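Local structure of uncharacterized protein (Ruminococcus gnavus, 4QAN) at residues A[313-318]-A[322-327]; A[340-345]-A[349-354]. The protein is of unknown function but binds a magnesium ion and has a cystatin-like fold, as a divergent member of the NTF2-like superfamily. All coordinates share one frame; numbering follows the deposited sequence.

Contact 1 (A[313-318]-A[322-327]); sequences IETEEN and VKQYAG
The side chain of Asn318 meets the backbone of Gln324: the amide N of Gln324 donates to OD1 of Asn318 over 3.0 Å, with the donor tilted 28° from the plane of the side-chain carbonyl. The side-chain amide of Asn318 turns its other end back on its own segment, where Asn318 ND2 donates to Ile313 O at 2.9 Å, lying in both the carbonyl plane and the amide plane. Asparagine suits this place because its short side chain carries a donor and an acceptor side by side, and the two bonds fix the rotation of the group. Further back, Ile313 N donates to Gln324 O at 2.9 Å, a regular strand-to-strand bond. Together these bonds close the beta hairpin of strands 305-314 and 322-331, where a type I turn from Thr315 to Asn318 leads out of the first strand and an ST turn joins Glu317 N to Thr315 OG1. Two waters add bridges: one donates to the carbonyl O atoms of Ile313 and Gln324, while the second donates to Asn318 OD1 and accepts from Gln324 NE2. Gln324 OE1 is taken by the backbone N of Ala358. Apolar contact comes from Ile313, whose CD1 reaches along the partner strand to 4.2 Å from Ala326 CB. The methyl CG2 of Thr315 lies 3.8 Å from the amide nitrogen NE2 of Gln324, the two side chains crossing at about a right angle.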
# COMPACT_ATOMS: atom_id res chain seq x y z
N ILE A 313 -18.09 -16.01 18.02
CA ILE A 313 -19.43 -15.55 17.72
C ILE A 313 -20.25 -16.71 17.18
O ILE A 313 -19.83 -17.41 16.26
CB ILE A 313 -19.37 -14.40 16.69
CG1 ILE A 313 -18.55 -13.23 17.25
CG2 ILE A 313 -20.76 -13.95 16.27
CD1 ILE A 313 -18.20 -12.19 16.21
N GLU A 314 -21.43 -16.93 17.76
CA GLU A 314 -22.31 -17.95 17.26
C GLU A 314 -23.21 -17.37 16.17
O GLU A 314 -24.00 -16.48 16.44
CB GLU A 314 -23.14 -18.51 18.40
CG GLU A 314 -24.15 -19.57 17.96
CD GLU A 314 -24.78 -20.28 19.14
OE1 GLU A 314 -24.03 -20.79 20.00
OE2 GLU A 314 -26.01 -20.32 19.19
N THR A 315 -23.06 -17.85 14.94
CA THR A 315 -23.91 -17.42 13.82
C THR A 315 -24.15 -18.53 12.80
O THR A 315 -23.26 -19.33 12.50
CB THR A 315 -23.34 -16.22 13.07
OG1 THR A 315 -24.12 -15.99 11.89
CG2 THR A 315 -21.88 -16.46 12.66
N GLU A 316 -25.39 -18.57 12.30
CA GLU A 316 -25.75 -19.25 11.05
C GLU A 316 -24.64 -19.31 9.98
O GLU A 316 -24.49 -20.34 9.33
CB GLU A 316 -26.93 -18.50 10.41
CG GLU A 316 -28.28 -19.08 10.73
CD GLU A 316 -28.47 -20.44 10.11
OE1 GLU A 316 -28.04 -21.43 10.74
OE2 GLU A 316 -29.04 -20.52 9.00
N GLU A 317 -23.92 -18.19 9.83
CA GLU A 317 -22.99 -18.07 8.70
C GLU A 317 -21.61 -18.73 8.94
O GLU A 317 -20.80 -18.82 8.00
CB GLU A 317 -22.83 -16.61 8.29
CG GLU A 317 -24.13 -15.97 7.81
CD GLU A 317 -24.73 -16.68 6.62
OE1 GLU A 317 -24.03 -16.84 5.60
OE2 GLU A 317 -25.92 -17.06 6.70
N ASN A 318 -21.36 -19.23 10.14
CA ASN A 318 -20.18 -20.05 10.41
C ASN A 318 -20.30 -21.40 9.68
O ASN A 318 -21.38 -22.00 9.68
CB ASN A 318 -20.05 -20.33 11.91
CG ASN A 318 -19.65 -19.10 12.71
OD1 ASN A 318 -18.90 -18.23 12.24
ND2 ASN A 318 -20.12 -19.05 13.94
N VAL A 322 -14.96 -21.62 8.04
CA VAL A 322 -14.95 -20.18 8.28
C VAL A 322 -15.72 -19.82 9.54
O VAL A 322 -16.87 -20.19 9.72
CB VAL A 322 -15.44 -19.41 7.03
CG1 VAL A 322 -15.70 -17.95 7.34
CG2 VAL A 322 -14.36 -19.50 5.95
N LYS A 323 -15.05 -19.09 10.44
CA LYS A 323 -15.61 -18.74 11.73
C LYS A 323 -15.39 -17.29 12.12
O LYS A 323 -14.32 -16.72 11.87
CB LYS A 323 -15.04 -19.67 12.80
CG LYS A 323 -15.36 -21.12 12.53
CD LYS A 323 -15.06 -22.03 13.70
CE LYS A 323 -15.45 -23.46 13.38
NZ LYS A 323 -16.93 -23.66 13.29
N GLN A 324 -16.40 -16.69 12.74
CA GLN A 324 -16.30 -15.31 13.21
C GLN A 324 -16.01 -15.25 14.70
O GLN A 324 -16.57 -16.00 15.51
CB GLN A 324 -17.59 -14.56 12.90
CG GLN A 324 -17.73 -14.19 11.45
CD GLN A 324 -19.06 -13.52 11.16
OE1 GLN A 324 -19.36 -12.45 11.68
NE2 GLN A 324 -19.87 -14.16 10.33
N TYR A 325 -15.11 -14.33 15.05
CA TYR A 325 -14.65 -14.18 16.41
C TYR A 325 -14.61 -12.70 16.73
O TYR A 325 -14.35 -11.88 15.85
CB TYR A 325 -13.25 -14.82 16.55
CG TYR A 325 -13.28 -16.32 16.76
CD1 TYR A 325 -13.39 -17.20 15.68
CD2 TYR A 325 -13.23 -16.86 18.05
CE1 TYR A 325 -13.44 -18.57 15.88
CE2 TYR A 325 -13.28 -18.23 18.25
CZ TYR A 325 -13.39 -19.08 17.16
OH TYR A 325 -13.43 -20.44 17.39
N ALA A 326 -14.86 -12.37 18.00
CA ALA A 326 -14.72 -11.00 18.50
C ALA A 326 -13.45 -10.87 19.32
O ALA A 326 -13.13 -11.74 20.11
CB ALA A 326 -15.92 -10.63 19.36
N GLY A 327 -12.72 -9.79 19.10
CA GLY A 327 -11.56 -9.45 19.92
C GLY A 327 -11.98 -8.41 20.95
O GLY A 327 -12.65 -7.43 20.60
O HOH W 1 -17.35 -18.55 16.02
O HOH W 2 -18.79 -17.02 9.59

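Contact 2 (A[340-345]-A[349-354]); sequences YTLCRQ and WQIQSL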
# COMPACT_ATOMS: atom_id res chain seq x y z
N TYR A 340 -13.36 -10.42 13.76
CA TYR A 340 -12.51 -11.20 12.85
C TYR A 340 -13.34 -12.25 12.16
O TYR A 340 -14.33 -12.75 12.70
CB TYR A 340 -11.41 -11.92 13.62
CG TYR A 340 -10.37 -11.03 14.24
CD1 TYR A 340 -10.59 -10.44 15.48
CD2 TYR A 340 -9.17 -10.79 13.60
CE1 TYR A 340 -9.64 -9.63 16.06
CE2 TYR A 340 -8.22 -9.99 14.16
CZ TYR A 340 -8.45 -9.42 15.41
OH TYR A 340 -7.49 -8.62 15.96
N THR A 341 -12.94 -12.58 10.94
CA THR A 341 -13.48 -13.74 10.23
C THR A 341 -12.24 -14.56 9.93
O THR A 341 -11.29 -14.04 9.34
CB THR A 341 -14.23 -13.37 8.94
OG1 THR A 341 -15.36 -12.55 9.24
CG2 THR A 341 -14.72 -14.61 8.22
N LEU A 342 -12.23 -15.81 10.38
CA LEU A 342 -11.07 -16.69 10.25
C LEU A 342 -11.37 -17.89 9.38
O LEU A 342 -12.51 -18.39 9.38
CB LEU A 342 -10.63 -17.16 11.63
CG LEU A 342 -10.27 -15.98 12.54
CD1 LEU A 342 -10.83 -16.20 13.93
CD2 LEU A 342 -8.76 -15.79 12.57
N CYS A 343 -10.35 -18.34 8.64
CA CYS A 343 -10.47 -19.49 7.74
C CYS A 343 -9.42 -20.56 8.03
O CYS A 343 -8.25 -20.26 8.30
CB CYS A 343 -10.41 -19.06 6.27
SG CYS A 343 -8.88 -18.21 5.82
N ARG A 344 -9.87 -21.80 7.95
CA ARG A 344 -9.09 -22.99 8.27
C ARG A 344 -8.40 -23.46 7.02
O ARG A 344 -9.05 -23.83 6.07
CB ARG A 344 -10.05 -24.08 8.78
CG ARG A 344 -9.44 -25.40 9.28
CD ARG A 344 -10.58 -26.27 9.81
NE ARG A 344 -10.22 -27.66 10.12
CZ ARG A 344 -9.61 -28.08 11.24
NH1 ARG A 344 -9.25 -27.22 12.19
NH2 ARG A 344 -9.35 -29.37 11.39
N GLN A 345 -7.07 -23.40 7.02
CA GLN A 345 -6.26 -23.97 5.95
C GLN A 345 -5.86 -25.37 6.38
O GLN A 345 -6.36 -25.89 7.39
CB GLN A 345 -5.03 -23.11 5.72
CG GLN A 345 -5.32 -21.62 5.60
CD GLN A 345 -6.14 -21.24 4.37
OE1 GLN A 345 -6.73 -20.17 4.32
NE2 GLN A 345 -6.15 -22.11 3.36
N TRP A 349 -5.29 -22.18 11.17
CA TRP A 349 -6.16 -21.04 10.95
C TRP A 349 -5.44 -19.76 10.59
O TRP A 349 -4.36 -19.48 11.11
CB TRP A 349 -7.02 -20.79 12.18
CG TRP A 349 -7.88 -21.91 12.46
CD1 TRP A 349 -7.53 -23.06 13.09
CD2 TRP A 349 -9.25 -22.04 12.10
NE1 TRP A 349 -8.60 -23.90 13.16
CE2 TRP A 349 -9.68 -23.30 12.56
CE3 TRP A 349 -10.17 -21.21 11.44
CZ2 TRP A 349 -10.98 -23.76 12.38
CZ3 TRP A 349 -11.46 -21.66 11.26
CH2 TRP A 349 -11.86 -22.93 11.73
N GLN A 350 -6.09 -18.99 9.71
CA GLN A 350 -5.64 -17.66 9.29
C GLN A 350 -6.76 -16.65 9.40
O GLN A 350 -7.94 -17.01 9.57
CB GLN A 350 -5.21 -17.70 7.83
CG GLN A 350 -3.93 -18.49 7.61
CD GLN A 350 -3.40 -18.33 6.19
OE1 GLN A 350 -3.92 -18.93 5.25
NE2 GLN A 350 -2.37 -17.50 6.04
N ILE A 351 -6.39 -15.38 9.30
CA ILE A 351 -7.37 -14.30 9.31
C ILE A 351 -7.87 -14.12 7.88
O ILE A 351 -7.08 -13.93 6.98
CB ILE A 351 -6.79 -13.00 9.85
CG1 ILE A 351 -6.41 -13.16 11.33
CG2 ILE A 351 -7.78 -11.85 9.69
CD1 ILE A 351 -5.57 -12.01 11.89
N GLN A 352 -9.18 -14.22 7.68
CA GLN A 352 -9.77 -13.89 6.36
C GLN A 352 -10.05 -12.39 6.25
O GLN A 352 -9.68 -11.77 5.26
CB GLN A 352 -11.03 -14.69 6.11
CG GLN A 352 -11.71 -14.38 4.79
CD GLN A 352 -12.83 -15.36 4.49
OE1 GLN A 352 -13.99 -14.99 4.50
NE2 GLN A 352 -12.47 -16.61 4.23
N SER A 353 -10.62 -11.80 7.29
CA SER A 353 -10.83 -10.35 7.34
C SER A 353 -10.93 -9.82 8.76
O SER A 353 -11.15 -10.57 9.71
CB SER A 353 -12.09 -9.94 6.55
OG SER A 353 -13.25 -10.29 7.27
N LEU A 354 -10.75 -8.52 8.89
CA LEU A 354 -10.88 -7.83 10.14
C LEU A 354 -12.32 -7.33 10.31
O LEU A 354 -12.56 -6.21 10.76
CB LEU A 354 -9.86 -6.68 10.21
CG LEU A 354 -8.39 -7.14 10.11
CD1 LEU A 354 -7.40 -5.97 10.10
CD2 LEU A 354 -8.04 -8.14 11.20
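Arg344 lies across the indole of Trp349, its CB 3.6 Å from the centroid of the six-membered ring and almost on the ring normal, a CH-pi contact in an antiparallel beta hairpin made by strands 334-344 and 349-353. From CB the extended chain, with CG anti to the backbone N (chi1 -176°), runs out past the CZ2 side of the ring, though poor order makes its far end less certain. A broad ring suits this place, since it also meets Leu342, whose CB is 4.1 Å from Trp349 CE3. On the sheet face that carries Arg344, Trp349, Leu342 and Ile351, Leu342 CD2 packs on Ile351 CG1; at the end of the hairpin Tyr340 CE2 touches Leu354 CD2 at 3.5 Å. The backbone pairs Cys343 with Gln350 through two hydrogen bonds, then shifts register at a classic beta bulge, two residues, Gln352 and Ser353, standing opposite the single Thr341. There Thr341 O accepts twice, from Gln352 N at 2.7 Å and from Ser353 N at 3.1 Å. Helix 221-234 backs the apolar row, with Pro221 against Trp349 and Phe228 against Ile351. On the other face, Thr341 OG1 bonds to Ser355 O, and Gln350 NE2 to the carbonyl oxygens of Thr245 and Ile216.

In the fold
Contact 1 and contact 2 are successive hairpins of one mixed sheet, and their centres lie 10 Å apart. Strands 322-331 and 334-344 are neighbours in that sheet and carry the join: Lys323 O lies 2.7 Å from Leu342 N, a probable hydrogen bond, while the side chains of Tyr325 and Leu342 pack together. Contact 2 is the more buried, with its apolar row against helix 221-234, and relies on strand pairing, a bulge and side-chain packing. Contact 1 is only partly buried; near its turn, an asparagine amide and bridging waters do much of the joining. Of the two, contact 1 is nearer the magnesium-binding Ser360, with the Gln324 side chain about 9 Å from that of Ser360.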